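Local coordinates for adenylation domain (Streptomyces sp., PDB 5N9W), which is an adenylation domain of the ANL family, built from an AMP-binding region and a smaller C-terminal domain, at residues A[467-472]-A[502-507]. Residues are numbered along the deposited sequence; the frame is centred on the assembly and turned at random.
Sequences CAYTAQ and YLALPE
Two parallel strands meet here along one margin of the small three-stranded sheet in the C-terminal domain of this ANL-family protein: 467-471 is part of the central strand, and 502-504 lies on an outer one. Three backbone hydrogen bonds run between them. Leu503 N gives its hydrogen to Cys467 O (2.7 Å), Tyr469 N to Leu503 O (3.1 Å), and Leu505 N to Tyr469 O (3.0 Å), so both polar groups of Tyr469 and of Leu503 are used in the pairing. On the face that carries Cys467, Tyr469, Tyr502 and Ala504, helix 482-492 packs against both tyrosines. Cys467 CB lies oblique to the Tyr502 ring, 3.8 Å from Tyr502 CD2, and SG makes an oblique sulfur-aromatic contact with the same ring. Tyr469 has CG between its backbone N and carbonyl carbon (chi1 71°), which swings the ring across to the outer strand; Ala504 CA makes an off-centre CH-pi contact with it, and the hydroxyl is hydrogen-bonded to Pro480 O. On the face of Ala468 and Leu503, Ala468 CB meets Leu505 CD1 at 4.3 Å, and helix 518-528 touches Ala468 with Val521 and both leucines with Arg528. Past the last bridge, Thr470 CG2 sits 3.4 Å from Leu505 O and 3.6 Å from Glu507 CA.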
loop_
_atom_site.group_PDB
_atom_site.type_symbol
_atom_site.label_atom_id
_atom_site.label_comp_id
_atom_site.label_asym_id
_atom_site.label_seq_id
_atom_site.Cartn_x
_atom_site.Cartn_y
_atom_site.Cartn_z
ATOM N N CYS A 467 13.950 20.977 -3.912
ATOM C CA CYS A 467 14.217 19.568 -3.744
ATOM C C CYS A 467 14.547 19.265 -2.293
ATOM O O CYS A 467 15.334 19.973 -1.668
ATOM C CB CYS A 467 15.362 19.129 -4.652
ATOM S SG CYS A 467 16.021 17.473 -4.355
ATOM N N ALA A 468 13.920 18.217 -1.757
ATOM C CA ALA A 468 14.365 17.626 -0.499
ATOM C C ALA A 468 14.944 16.241 -0.790
ATOM O O ALA A 468 14.475 15.526 -1.684
ATOM C CB ALA A 468 13.235 17.557 0.491
ATOM N N TYR A 469 15.981 15.868 -0.059
ATOM C CA TYR A 469 16.647 14.621 -0.354
ATOM C C TYR A 469 17.277 13.987 0.878
ATOM O O TYR A 469 17.580 14.657 1.862
ATOM C CB TYR A 469 17.717 14.828 -1.429
ATOM C CG TYR A 469 18.912 15.607 -0.931
ATOM C CD1 TYR A 469 18.864 16.992 -0.820
ATOM C CD2 TYR A 469 20.090 14.956 -0.570
ATOM C CE1 TYR A 469 19.951 17.712 -0.359
ATOM C CE2 TYR A 469 21.184 15.665 -0.108
ATOM C CZ TYR A 469 21.110 17.051 -0.004
ATOM O OH TYR A 469 22.189 17.779 0.457
ATOM N N THR A 470 17.486 12.683 0.795
ATOM C CA THR A 470 18.104 11.923 1.866
ATOM C C THR A 470 19.440 11.352 1.420
ATOM O O THR A 470 19.557 10.826 0.309
ATOM C CB THR A 470 17.196 10.802 2.310
ATOM O OG1 THR A 470 16.784 10.054 1.159
ATOM C CG2 THR A 470 15.972 11.377 2.957
ATOM N N ALA A 471 20.439 11.461 2.292
ATOM C CA ALA A 471 21.796 10.998 2.006
ATOM C C ALA A 471 22.068 9.602 2.538
ATOM O O ALA A 471 21.339 9.109 3.389
ATOM C CB ALA A 471 22.799 11.958 2.586
ATOM N N GLN A 472 23.131 8.971 2.045
ATOM C CA GLN A 472 23.565 7.676 2.574
ATOM C C GLN A 472 24.970 7.786 3.145
ATOM O O GLN A 472 25.803 8.535 2.627
ATOM C CB GLN A 472 23.527 6.590 1.496
ATOM C CG GLN A 472 24.595 6.719 0.416
ATOM C CD GLN A 472 24.439 5.687 -0.700
ATOM O OE1 GLN A 472 23.321 5.378 -1.119
ATOM N NE2 GLN A 472 25.560 5.152 -1.185
ATOM N N TYR A 502 17.867 23.388 -2.407
ATOM C CA TYR A 502 18.015 22.014 -1.900
ATOM C C TYR A 502 17.921 21.933 -0.386
ATOM O O TYR A 502 18.621 22.647 0.326
ATOM C CB TYR A 502 19.354 21.414 -2.321
ATOM C CG TYR A 502 19.456 21.076 -3.781
ATOM C CD1 TYR A 502 19.938 22.008 -4.689
ATOM C CD2 TYR A 502 19.105 19.813 -4.253
ATOM C CE1 TYR A 502 20.042 21.708 -6.015
ATOM C CE2 TYR A 502 19.210 19.505 -5.585
ATOM C CZ TYR A 502 19.679 20.465 -6.461
ATOM O OH TYR A 502 19.799 20.199 -7.796
ATOM N N LEU A 503 17.073 21.028 0.098
ATOM C CA LEU A 503 16.925 20.799 1.533
ATOM C C LEU A 503 17.356 19.381 1.927
ATOM O O LEU A 503 16.758 18.393 1.497
ATOM C CB LEU A 503 15.480 21.042 1.973
ATOM C CG LEU A 503 15.174 20.685 3.425
ATOM C CD1 LEU A 503 15.842 21.655 4.384
ATOM C CD2 LEU A 503 13.672 20.618 3.651
ATOM N N ALA A 504 18.389 19.293 2.754
ATOM C CA ALA A 504 18.877 18.016 3.246
ATOM C C ALA A 504 18.056 17.536 4.433
ATOM O O ALA A 504 17.998 18.212 5.457
ATOM C CB ALA A 504 20.328 18.124 3.636
ATOM N N LEU A 505 17.430 16.371 4.293
ATOM C CA LEU A 505 16.639 15.778 5.375
ATOM C C LEU A 505 17.147 14.385 5.784
ATOM O O LEU A 505 17.583 13.603 4.944
ATOM C CB LEU A 505 15.163 15.681 4.978
ATOM C CG LEU A 505 14.364 16.974 4.932
ATOM C CD1 LEU A 505 12.909 16.707 4.648
ATOM C CD2 LEU A 505 14.526 17.754 6.227
ATOM N N PRO A 506 17.089 14.086 7.092
ATOM C CA PRO A 506 17.316 12.746 7.653
ATOM C C PRO A 506 16.452 11.673 6.977
ATOM O O PRO A 506 16.992 10.648 6.559
ATOM C CB PRO A 506 16.930 12.920 9.118
ATOM C CG PRO A 506 17.231 14.349 9.398
ATOM C CD PRO A 506 16.842 15.082 8.148
ATOM N N GLU A 507 15.147 11.925 6.867
ATOM C CA GLU A 507 14.252 11.100 6.063
ATOM C C GLU A 507 13.075 11.904 5.495
ATOM O O GLU A 507 12.570 12.838 6.121
ATOM C CB GLU A 507 13.723 9.913 6.874
ATOM C CG GLU A 507 12.812 10.260 8.058
ATOM C CD GLU A 507 12.448 9.033 8.893
ATOM O OE1 GLU A 507 13.347 8.203 9.159
ATOM O OE2 GLU A 507 11.267 8.893 9.283
#